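Tetraacyldisaccharide 4'-kinase (Aquifex aeolicus, PDB 4EHY) probably transfers the gamma-phosphate of ATP to the 4'-position of a tetraacyldisaccharide 1-phosphate, forming lipid IVA in lipid A biosynthesis. Local coordinates at residues R206-L211 with F292-K297; I230-L235 with E273-T278; A97-Y102 with L282-G287. All coordinates share one frame; numbering follows the deposited sequence.

Overall arrangement
From the N terminus, residues 97-102 come first, and contact 3 joins them to 282-287, closing a loop of 179 residues. Within that loop, strand 201-212 provides the first half of contact 1. Its partner, 292-297, lies beyond 282-287, so contacts 1 and 3 cross along the chain. Contact 2 pairs 230-235 with 273-278 across 37 residues and is nested within both of the others. Strand 291-300 runs beside strand 275-277, where Phe292 O lies 2.8 Å from Thr277 N, a probable hydrogen bond linking contacts 1 and 2. Both of these touch ADP. Contact 3 ties helix 99-107, with its magnesium ligand, to the loop after helix 279-282.

Contact 1 (R206-L211 with F292-K297); sequences REFCCL and FALNFK. With ADP (adenosine-5'-diphosphate), chain B.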
loop_
_atom_site.group_PDB
_atom_site.type_symbol
_atom_site.label_atom_id
_atom_site.label_comp_id
_atom_site.label_asym_id
_atom_site.label_seq_id
_atom_site.Cartn_x
_atom_site.Cartn_y
_atom_site.Cartn_z
ATOM N N ARG A 206 10.289 2.955 8.134
ATOM C CA ARG A 206 10.750 1.868 7.276
ATOM C C ARG A 206 12.235 1.640 7.556
ATOM O O ARG A 206 13.051 2.568 7.441
ATOM C CB ARG A 206 10.492 2.183 5.800
ATOM C CG ARG A 206 9.016 2.058 5.390
ATOM C CD ARG A 206 8.772 2.538 3.953
ATOM N NE ARG A 206 9.389 3.838 3.732
ATOM C CZ ARG A 206 9.382 4.490 2.580
ATOM N NH1 ARG A 206 8.788 3.960 1.524
ATOM N NH2 ARG A 206 9.998 5.664 2.482
ATOM N N GLU A 207 12.570 0.426 7.988
ATOM C CA GLU A 207 13.961 0.066 8.273
ATOM C C GLU A 207 14.572 -0.623 7.052
ATOM O O GLU A 207 14.278 -1.790 6.768
ATOM C CB GLU A 207 14.062 -0.848 9.499
ATOM C CG GLU A 207 15.507 -1.222 9.870
ATOM C CD GLU A 207 15.585 -2.378 10.843
ATOM O OE1 GLU A 207 14.782 -2.415 11.796
ATOM O OE2 GLU A 207 16.451 -3.257 10.656
ATOM N N PHE A 208 15.397 0.111 6.314
ATOM C CA PHE A 208 15.997 -0.407 5.090
ATOM C C PHE A 208 17.196 -1.273 5.424
ATOM O O PHE A 208 18.280 -0.776 5.656
ATOM C CB PHE A 208 16.373 0.747 4.165
ATOM C CG PHE A 208 15.193 1.559 3.746
ATOM C CD1 PHE A 208 14.854 2.720 4.426
ATOM C CD2 PHE A 208 14.378 1.126 2.708
ATOM C CE1 PHE A 208 13.741 3.454 4.056
ATOM C CE2 PHE A 208 13.267 1.856 2.330
ATOM C CZ PHE A 208 12.945 3.020 3.000
ATOM N N CYS A 209 16.978 -2.579 5.433
ATOM C CA CYS A 209 17.921 -3.515 6.024
ATOM C C CYS A 209 18.450 -4.527 5.011
ATOM O O CYS A 209 19.459 -5.177 5.246
ATOM C CB CYS A 209 17.199 -4.296 7.121
ATOM S SG CYS A 209 15.804 -5.285 6.463
ATOM N N CYS A 210 17.753 -4.681 3.891
ATOM C CA CYS A 210 17.966 -5.867 3.085
ATOM C C CYS A 210 17.958 -5.590 1.594
ATOM O O CYS A 210 17.528 -4.531 1.132
ATOM C CB CYS A 210 16.906 -6.912 3.441
ATOM S SG CYS A 210 16.341 -6.782 5.169
ATOM N N LEU A 211 18.446 -6.568 0.846
ATOM C CA LEU A 211 18.559 -6.460 -0.593
ATOM C C LEU A 211 18.077 -7.773 -1.187
ATOM O O LEU A 211 18.426 -8.855 -0.690
ATOM C CB LEU A 211 20.012 -6.203 -0.975
ATOM C CG LEU A 211 20.287 -5.765 -2.411
ATOM C CD1 LEU A 211 19.632 -4.421 -2.705
ATOM C CD2 LEU A 211 21.776 -5.689 -2.631
ATOM N N PHE A 292 18.281 -5.712 -8.754
ATOM C CA PHE A 292 18.072 -5.944 -7.337
ATOM C C PHE A 292 17.041 -4.963 -6.776
ATOM O O PHE A 292 16.806 -3.901 -7.356
ATOM C CB PHE A 292 19.416 -5.794 -6.607
ATOM C CG PHE A 292 20.441 -6.800 -7.039
ATOM C CD1 PHE A 292 21.191 -6.597 -8.197
ATOM C CD2 PHE A 292 20.634 -7.963 -6.313
ATOM C CE1 PHE A 292 22.135 -7.527 -8.618
ATOM C CE2 PHE A 292 21.577 -8.912 -6.728
ATOM C CZ PHE A 292 22.326 -8.690 -7.884
ATOM N N ALA A 293 16.426 -5.320 -5.652
ATOM C CA ALA A 293 15.534 -4.400 -4.963
ATOM C C ALA A 293 15.970 -4.130 -3.537
ATOM O O ALA A 293 16.406 -5.039 -2.816
ATOM C CB ALA A 293 14.053 -4.906 -4.991
ATOM N N LEU A 294 15.841 -2.869 -3.135
ATOM C CA LEU A 294 16.021 -2.490 -1.740
ATOM C C LEU A 294 14.775 -2.924 -0.984
ATOM O O LEU A 294 13.648 -2.634 -1.402
ATOM C CB LEU A 294 16.195 -0.980 -1.613
ATOM C CG LEU A 294 16.443 -0.424 -0.209
ATOM C CD1 LEU A 294 17.783 -0.927 0.334
ATOM C CD2 LEU A 294 16.426 1.098 -0.233
ATOM N N ASN A 295 14.971 -3.632 0.119
ATOM C CA ASN A 295 13.858 -4.129 0.905
ATOM C C ASN A 295 13.977 -3.545 2.307
ATOM O O ASN A 295 15.027 -3.035 2.665
ATOM C CB ASN A 295 13.854 -5.658 0.921
ATOM C CG ASN A 295 12.497 -6.239 1.275
ATOM O OD1 ASN A 295 11.470 -5.557 1.197
ATOM N ND2 ASN A 295 12.487 -7.508 1.664
ATOM N N PHE A 296 12.899 -3.584 3.082
ATOM C CA PHE A 296 12.871 -2.954 4.400
ATOM C C PHE A 296 11.860 -3.662 5.310
ATOM O O PHE A 296 11.001 -4.398 4.833
ATOM C CB PHE A 296 12.462 -1.485 4.256
ATOM C CG PHE A 296 11.154 -1.303 3.533
ATOM C CD1 PHE A 296 9.952 -1.234 4.239
ATOM C CD2 PHE A 296 11.119 -1.244 2.144
ATOM C CE1 PHE A 296 8.737 -1.080 3.573
ATOM C CE2 PHE A 296 9.908 -1.104 1.461
ATOM C CZ PHE A 296 8.709 -1.026 2.181
ATOM N N LYS A 297 11.965 -3.424 6.613
ATOM C CA LYS A 297 10.952 -3.867 7.565
ATOM C C LYS A 297 10.127 -2.655 7.970
ATOM O O LYS A 297 10.631 -1.538 8.025
ATOM C CB LYS A 297 11.600 -4.461 8.819
ATOM C CG LYS A 297 12.455 -5.699 8.573
ATOM C CD LYS A 297 13.338 -6.022 9.795
ATOM C CE LYS A 297 14.343 -7.145 9.486
ATOM N NZ LYS A 297 15.343 -7.365 10.577
HETATM P PB ADP B . 1.359 2.989 -1.849
HETATM O O1B ADP B . 0.652 2.749 -3.159
HETATM O O2B ADP B . 0.739 4.079 -1.004
HETATM O O3B ADP B . 1.556 1.711 -1.059
HETATM P PA ADP B . 3.887 3.207 -3.350
HETATM O O1A ADP B . 5.141 3.783 -2.754
HETATM O O2A ADP B . 3.475 3.570 -4.749
HETATM O O3A ADP B . 2.789 3.614 -2.226
HETATM O "O5'" ADP B . 4.011 1.613 -3.321
HETATM C "C5'" ADP B . 4.429 0.948 -2.140
HETATM C "C4'" ADP B . 5.412 -0.133 -2.576
HETATM O "O4'" ADP B . 6.445 0.446 -3.410
HETATM C "C3'" ADP B . 6.110 -0.681 -1.356
HETATM O "O3'" ADP B . 5.411 -1.823 -0.869
HETATM C "C2'" ADP B . 7.490 -1.024 -1.867
HETATM O "O2'" ADP B . 7.436 -2.312 -2.488
HETATM C "C1'" ADP B . 7.732 -0.008 -2.965
HETATM N N9 ADP B . 8.462 1.154 -2.397
HETATM C C8 ADP B . 7.989 2.412 -2.299
HETATM N N7 ADP B . 8.912 3.250 -1.758
HETATM C C5 ADP B . 10.013 2.518 -1.505
HETATM C C6 ADP B . 11.355 2.784 -0.932
HETATM N N6 ADP B . 11.723 4.032 -0.500
HETATM N N1 ADP B . 12.198 1.733 -0.854
HETATM C C2 ADP B . 11.861 0.497 -1.268
HETATM N N3 ADP B . 10.662 0.186 -1.790
HETATM C C4 ADP B . 9.714 1.143 -1.935
#
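Phe208 and Phe296 stand side by side and point the same way, both reaching the adenine of ADP. Phe208 brings its ring edge to the base, with CE2 3.4 Å from N1 of ADP. Phe296 also offers an edge, its CE2 3.6 Å from N3 of ADP. Arg206 comes to a third part of the base, and NH1 lies 3.4 Å from N7 of ADP, near the guanidinium plane. Together these side chains form part of the adenine pocket.

The first-shell groups also hold one another. Arg206 CD sits over one face of Phe296 in a CH-pi contact, 4.0 Å from the ring centroid. The arginine chain bends at chi3 (-49°), which turns the guanidinium toward the base, and Phe208 CZ lies over one face of the guanidinium. Glu189 and Gln240 bind NH2 of Arg206 from outside. The two phenylalanine rings meet obliquely, and Leu294 CD2 packs 3.6 Å from Phe208 CD2. Phe296 CG lies between its backbone N and carbonyl carbon (chi1 55°), which sets the ring beside Phe208.

Behind the side chains is an antiparallel strand pair. Glu207 and Lys297 bond each other in both directions, and Asn295 N donates to Cys210 O at 2.9 Å. Between these rungs the ladder is irregular. Cys209 N and Cys210 N both make weak hydrogen bonds to Asn295 O, as in a classic beta bulge. The same two cysteines form a vicinal disulfide, with their SG atoms 2.0 Å apart. Lys297 CE passes close to Cys209 SG on the face away from ADP. There Glu207 takes Lys299 as its salt-bridge partner.

Helix 238-248 covers Phe208 and Leu294 through Val244 and Leu248. Helix 279-282 packs on Ala293, and strand 291-300 pairs in parallel with strand 275-277 on its other edge.

Contact 2 (I230-L235 with E273-T278); sequences IAFSGL and EIYLTT. With ADP (adenosine-5'-diphosphate), chain B.
Thr277 OG1 donates a hydrogen bond to Phe232 O at 2.7 Å, so a side chain does what a backbone N-H would do further along the ladder. This closes a parallel beta pair, strands 229-234 and 275-277, in a kinase of the P-loop NTPase clan. The hydroxyl comes from above the carbonyl plane. With chi1 at -171° it lies opposite the residue's own backbone N, and this carries it across to the neighbouring strand. Thr278 N is 4.4 Å from Phe232 O and makes no such bond.

The regular rungs of the pair come earlier. Ile230 N takes Ile274 O, Leu276 N takes Ile230 O, and Phe232 N takes Leu276 O.

On one face, Ile230 lies alongside Tyr275, with CG2 3.7 Å from CE1. The tyrosine hydroxyl finds its partner outside, at Glu270 N. Phe232 crosses Tyr275 at about a right angle, and Tyr275 CD1 meets the edge of the Phe232 ring. One face of that same ring carries Thr277 CB in a CH-pi contact, 3.9 Å from the centroid. Phe267 and Tyr264 also meet this ring, so it is packed from several directions.

The strands end at the nucleotide. Thr278 is the N-cap of helix 279-282, and its OG1 is hydrogen-bonded to Asp281 OD2 and, weakly, to Lys280 N. Leu235 reaches Thr278 tip to tip, with CD2 3.6 Å from OG1. Both residues touch ADP. Leu235 CD2 is 3.6 Å from O4' of the ribose. Thr278 CB is 3.3 Å from N3 of the adenine.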
loop_
_atom_site.group_PDB
_atom_site.type_symbol
_atom_site.label_atom_id
_atom_site.label_comp_id
_atom_site.label_asym_id
_atom_site.label_seq_id
_atom_site.Cartn_x
_atom_site.Cartn_y
_atom_site.Cartn_z
ATOM N N ILE A 230 22.584 1.953 -11.421
ATOM C CA ILE A 230 21.497 2.662 -12.068
ATOM C C ILE A 230 20.224 2.325 -11.302
ATOM O O ILE A 230 19.821 1.163 -11.246
ATOM C CB ILE A 230 21.339 2.229 -13.528
ATOM C CG1 ILE A 230 22.634 2.532 -14.308
ATOM C CG2 ILE A 230 20.116 2.904 -14.134
ATOM C CD1 ILE A 230 22.621 2.087 -15.758
ATOM N N ALA A 231 19.615 3.337 -10.688
ATOM C CA ALA A 231 18.400 3.147 -9.904
ATOM C C ALA A 231 17.189 3.617 -10.686
ATOM O O ALA A 231 17.291 4.520 -11.517
ATOM C CB ALA A 231 18.491 3.886 -8.582
ATOM N N PHE A 232 16.050 2.987 -10.421
ATOM C CA PHE A 232 14.795 3.370 -11.040
ATOM C C PHE A 232 13.623 2.852 -10.229
ATOM O O PHE A 232 13.778 1.940 -9.418
ATOM C CB PHE A 232 14.708 2.828 -12.462
ATOM C CG PHE A 232 14.698 1.326 -12.545
ATOM C CD1 PHE A 232 13.524 0.614 -12.359
ATOM C CD2 PHE A 232 15.863 0.627 -12.836
ATOM C CE1 PHE A 232 13.507 -0.776 -12.456
ATOM C CE2 PHE A 232 15.853 -0.762 -12.932
ATOM C CZ PHE A 232 14.671 -1.462 -12.740
ATOM N N SER A 233 12.449 3.431 -10.460
ATOM C CA SER A 233 11.213 2.945 -9.852
ATOM C C SER A 233 9.996 3.548 -10.546
ATOM O O SER A 233 10.105 4.572 -11.229
ATOM C CB SER A 233 11.166 3.260 -8.351
ATOM O OG SER A 233 11.183 4.659 -8.108
ATOM N N GLY A 234 8.845 2.902 -10.362
ATOM C CA GLY A 234 7.586 3.352 -10.933
ATOM C C GLY A 234 6.622 3.250 -9.769
ATOM O O GLY A 234 5.966 2.225 -9.578
ATOM N N LEU A 235 6.554 4.329 -8.994
ATOM C CA LEU A 235 5.862 4.366 -7.716
ATOM C C LEU A 235 4.913 5.556 -7.700
ATOM O O LEU A 235 4.911 6.382 -8.615
ATOM C CB LEU A 235 6.828 4.527 -6.537
ATOM C CG LEU A 235 8.039 3.598 -6.545
ATOM C CD1 LEU A 235 9.010 3.976 -5.447
ATOM C CD2 LEU A 235 7.589 2.163 -6.398
ATOM N N GLU A 273 25.985 -3.596 -16.101
ATOM C CA GLU A 273 25.456 -2.608 -15.150
ATOM C C GLU A 273 24.637 -3.268 -14.058
ATOM O O GLU A 273 24.105 -4.361 -14.226
ATOM C CB GLU A 273 24.608 -1.540 -15.845
ATOM C CG GLU A 273 25.357 -0.719 -16.895
ATOM C CD GLU A 273 26.234 0.372 -16.290
ATOM O OE1 GLU A 273 26.529 0.304 -15.081
ATOM O OE2 GLU A 273 26.624 1.304 -17.027
ATOM N N ILE A 274 24.534 -2.601 -12.924
ATOM C CA ILE A 274 23.777 -3.164 -11.826
ATOM C C ILE A 274 22.636 -2.226 -11.509
ATOM O O ILE A 274 22.848 -1.023 -11.383
ATOM C CB ILE A 274 24.676 -3.419 -10.615
ATOM C CG1 ILE A 274 25.626 -4.575 -10.938
ATOM C CG2 ILE A 274 23.851 -3.746 -9.393
ATOM C CD1 ILE A 274 26.464 -5.043 -9.771
ATOM N N TYR A 275 21.428 -2.787 -11.426
ATOM C CA TYR A 275 20.207 -2.012 -11.246
ATOM C C TYR A 275 19.617 -2.181 -9.858
ATOM O O TYR A 275 19.622 -3.277 -9.285
ATOM C CB TYR A 275 19.164 -2.391 -12.299
ATOM C CG TYR A 275 19.608 -2.042 -13.695
ATOM C CD1 TYR A 275 19.274 -0.820 -14.271
ATOM C CD2 TYR A 275 20.388 -2.924 -14.433
ATOM C CE1 TYR A 275 19.697 -0.497 -15.556
ATOM C CE2 TYR A 275 20.811 -2.610 -15.707
ATOM C CZ TYR A 275 20.464 -1.399 -16.265
ATOM O OH TYR A 275 20.898 -1.091 -17.537
ATOM N N LEU A 276 19.106 -1.080 -9.329
ATOM C CA LEU A 276 18.556 -1.065 -7.995
ATOM C C LEU A 276 17.166 -0.446 -8.026
ATOM O O LEU A 276 17.001 0.709 -8.414
ATOM C CB LEU A 276 19.455 -0.260 -7.068
ATOM C CG LEU A 276 18.958 -0.258 -5.626
ATOM C CD1 LEU A 276 18.805 -1.704 -5.165
ATOM C CD2 LEU A 276 19.902 0.528 -4.722
ATOM N N THR A 277 16.167 -1.216 -7.608
ATOM C CA THR A 277 14.783 -0.754 -7.686
ATOM C C THR A 277 14.010 -1.290 -6.474
ATOM O O THR A 277 14.628 -1.819 -5.549
ATOM C CB THR A 277 14.117 -1.220 -9.008
ATOM O OG1 THR A 277 12.841 -0.593 -9.161
ATOM C CG2 THR A 277 13.966 -2.752 -9.069
ATOM N N THR A 278 12.683 -1.146 -6.454
ATOM C CA THR A 278 11.883 -1.640 -5.322
ATOM C C THR A 278 11.166 -2.969 -5.543
ATOM O O THR A 278 11.084 -3.464 -6.675
ATOM C CB THR A 278 10.812 -0.577 -4.954
ATOM O OG1 THR A 278 9.716 -0.671 -5.867
ATOM C CG2 THR A 278 11.383 0.824 -5.009
HETATM P PB ADP B . 1.359 2.989 -1.849
HETATM O O1B ADP B . 0.652 2.749 -3.159
HETATM O O2B ADP B . 0.739 4.079 -1.004
HETATM O O3B ADP B . 1.556 1.711 -1.059
HETATM P PA ADP B . 3.887 3.207 -3.350
HETATM O O1A ADP B . 5.141 3.783 -2.754
HETATM O O2A ADP B . 3.475 3.570 -4.749
HETATM O O3A ADP B . 2.789 3.614 -2.226
HETATM O "O5'" ADP B . 4.011 1.613 -3.321
HETATM C "C5'" ADP B . 4.429 0.948 -2.140
HETATM C "C4'" ADP B . 5.412 -0.133 -2.576
HETATM O "O4'" ADP B . 6.445 0.446 -3.410
HETATM C "C3'" ADP B . 6.110 -0.681 -1.356
HETATM O "O3'" ADP B . 5.411 -1.823 -0.869
HETATM C "C2'" ADP B . 7.490 -1.024 -1.867
HETATM O "O2'" ADP B . 7.436 -2.312 -2.488
HETATM C "C1'" ADP B . 7.732 -0.008 -2.965
HETATM N N9 ADP B . 8.462 1.154 -2.397
HETATM C C8 ADP B . 7.989 2.412 -2.299
HETATM N N7 ADP B . 8.912 3.250 -1.758
HETATM C C5 ADP B . 10.013 2.518 -1.505
HETATM C C6 ADP B . 11.355 2.784 -0.932
HETATM N N6 ADP B . 11.723 4.032 -0.500
HETATM N N1 ADP B . 12.198 1.733 -0.854
HETATM C C2 ADP B . 11.861 0.497 -1.268
HETATM N N3 ADP B . 10.662 0.186 -1.790
HETATM C C4 ADP B . 9.714 1.143 -1.935
#

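Contact 3 (A97-Y102 with L282-G287); sequences AGDEPY and LIKLQG. With MG (magnesium ion), chain D.
Asp99 and Lys284 form a buried salt bridge, with OD2 2.8 Å from NZ. The lysine uses the anti lone pair of OD2, away from OD1, which is bound to His261. Asp99 CG sits between its backbone N and carbonyl carbon (chi1 55°), which brings the carboxylate round to the lysine. Lys284 is extended beyond CG, so its CE passes 3.4 Å from Asp99 CB. NZ also bonds Tyr262 O. Putting an alanine at Asp99 would probably leave the buried Lys284 charge without its carboxylate mate and His261 ND1 without its partner.

Ile283 slides past Tyr102 in the opposite direction, with CD1 4.0 Å from Tyr102 CD1. Ile283 CD1 also touches Asp99 O at 3.4 Å. Gln286 turns its amide back to Ile283 O, a straight bond from NE2 that holds the group near Tyr102 OH, while OE1 is hydrogen-bonded to Lys106 NZ.

Glu100 OE1 binds magnesium at 2.2 Å, with four waters and O1B of ADP completing six ligands. The contact thus joins the start of helix 99-107, N-capped by Gly98, to the turn after helix 279-282, beside the magnesium-ADP site. Trp94 of helix 94-97 packs on Tyr102 and Lys284, while Leu282 leans on strand 291-300.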
loop_
_atom_site.group_PDB
_atom_site.type_symbol
_atom_site.label_atom_id
_atom_site.label_comp_id
_atom_site.label_asym_id
_atom_site.label_seq_id
_atom_site.Cartn_x
_atom_site.Cartn_y
_atom_site.Cartn_z
ATOM N N ALA A 97 -3.532 -9.171 -11.993
ATOM C CA ALA A 97 -3.888 -8.800 -10.626
ATOM C C ALA A 97 -3.771 -7.301 -10.338
ATOM O O ALA A 97 -4.504 -6.770 -9.510
ATOM C CB ALA A 97 -3.049 -9.594 -9.622
ATOM N N GLY A 98 -2.859 -6.624 -11.030
ATOM C CA GLY A 98 -2.448 -5.295 -10.625
ATOM C C GLY A 98 -1.211 -5.488 -9.762
ATOM O O GLY A 98 -1.123 -6.461 -9.009
ATOM N N ASP A 99 -0.243 -4.586 -9.865
ATOM C CA ASP A 99 1.042 -4.841 -9.218
ATOM C C ASP A 99 0.968 -4.892 -7.677
ATOM O O ASP A 99 1.567 -5.765 -7.046
ATOM C CB ASP A 99 2.159 -3.910 -9.734
ATOM C CG ASP A 99 1.817 -2.419 -9.631
ATOM O OD1 ASP A 99 0.879 -2.039 -8.892
ATOM O OD2 ASP A 99 2.520 -1.618 -10.296
ATOM N N GLU A 100 0.210 -3.995 -7.064
ATOM C CA GLU A 100 0.135 -4.016 -5.600
ATOM C C GLU A 100 -0.504 -5.283 -5.029
ATOM O O GLU A 100 0.064 -5.904 -4.133
ATOM C CB GLU A 100 -0.516 -2.738 -5.065
ATOM C CG GLU A 100 0.403 -1.527 -5.275
ATOM C CD GLU A 100 -0.353 -0.225 -5.378
ATOM O OE1 GLU A 100 0.297 0.844 -5.421
ATOM O OE2 GLU A 100 -1.599 -0.276 -5.429
ATOM N N PRO A 101 -1.695 -5.666 -5.526
ATOM C CA PRO A 101 -2.285 -6.905 -5.003
ATOM C C PRO A 101 -1.349 -8.092 -5.225
ATOM O O PRO A 101 -1.228 -8.973 -4.369
ATOM C CB PRO A 101 -3.549 -7.071 -5.857
ATOM C CG PRO A 101 -3.935 -5.679 -6.208
ATOM C CD PRO A 101 -2.645 -4.919 -6.378
ATOM N N TYR A 102 -0.692 -8.119 -6.378
ATOM C CA TYR A 102 0.208 -9.216 -6.672
ATOM C C TYR A 102 1.401 -9.202 -5.690
ATOM O O TYR A 102 1.778 -10.244 -5.153
ATOM C CB TYR A 102 0.675 -9.163 -8.121
ATOM C CG TYR A 102 1.574 -10.319 -8.483
ATOM C CD1 TYR A 102 2.925 -10.287 -8.174
ATOM C CD2 TYR A 102 1.067 -11.462 -9.101
ATOM C CE1 TYR A 102 3.752 -11.340 -8.483
ATOM C CE2 TYR A 102 1.901 -12.530 -9.417
ATOM C CZ TYR A 102 3.240 -12.458 -9.104
ATOM O OH TYR A 102 4.091 -13.497 -9.404
ATOM N N LEU A 282 10.254 -4.924 -8.974
ATOM C CA LEU A 282 10.948 -6.194 -9.183
ATOM C C LEU A 282 10.013 -7.332 -9.599
ATOM O O LEU A 282 10.423 -8.237 -10.324
ATOM C CB LEU A 282 11.705 -6.590 -7.910
ATOM C CG LEU A 282 12.780 -7.674 -8.064
ATOM C CD1 LEU A 282 13.917 -7.177 -8.944
ATOM C CD2 LEU A 282 13.309 -8.087 -6.703
ATOM N N ILE A 283 8.759 -7.295 -9.149
ATOM C CA ILE A 283 7.809 -8.361 -9.489
ATOM C C ILE A 283 7.604 -8.403 -10.984
ATOM O O ILE A 283 7.179 -9.430 -11.553
ATOM C CB ILE A 283 6.431 -8.190 -8.816
ATOM C CG1 ILE A 283 5.915 -6.770 -9.016
ATOM C CG2 ILE A 283 6.501 -8.524 -7.330
ATOM C CD1 ILE A 283 4.443 -6.623 -8.700
ATOM N N LYS A 284 7.922 -7.296 -11.638
ATOM C CA LYS A 284 7.713 -7.226 -13.083
ATOM C C LYS A 284 8.986 -7.537 -13.826
ATOM O O LYS A 284 9.023 -7.447 -15.051
ATOM C CB LYS A 284 7.195 -5.849 -13.487
ATOM C CG LYS A 284 5.955 -5.429 -12.675
ATOM C CD LYS A 284 5.689 -3.953 -12.835
ATOM C CE LYS A 284 4.981 -3.390 -11.648
ATOM N NZ LYS A 284 4.819 -1.928 -11.786
ATOM N N LEU A 285 10.031 -7.897 -13.086
ATOM C CA LEU A 285 11.351 -8.102 -13.698
ATOM C C LEU A 285 12.021 -9.351 -13.136
ATOM O O LEU A 285 13.239 -9.401 -13.003
ATOM C CB LEU A 285 12.239 -6.885 -13.442
ATOM C CG LEU A 285 11.764 -5.544 -14.002
ATOM C CD1 LEU A 285 12.434 -4.408 -13.264
ATOM C CD2 LEU A 285 12.064 -5.449 -15.488
ATOM N N GLN A 286 11.218 -10.351 -12.796
ATOM C CA GLN A 286 11.736 -11.536 -12.133
ATOM C C GLN A 286 12.667 -12.251 -13.095
ATOM O O GLN A 286 12.404 -12.323 -14.290
ATOM C CB GLN A 286 10.580 -12.423 -11.621
ATOM C CG GLN A 286 9.739 -11.728 -10.522
ATOM C CD GLN A 286 8.597 -12.593 -9.963
ATOM O OE1 GLN A 286 8.839 -13.665 -9.414
ATOM N NE2 GLN A 286 7.344 -12.106 -10.085
ATOM N N GLY A 287 13.797 -12.719 -12.595
ATOM C CA GLY A 287 14.755 -13.378 -13.460
ATOM C C GLY A 287 15.803 -12.527 -14.173
ATOM O O GLY A 287 16.829 -13.069 -14.585
HETATM MG MG MG D . -0.680 2.737 -4.765
HETATM O O HOH W 1 -2.080 1.782 -3.622
HETATM O O HOH W 2 -1.982 2.771 -6.391
HETATM O O HOH W 3 -1.698 4.455 -4.104
HETATM O O HOH W 4 0.763 3.874 -5.814
#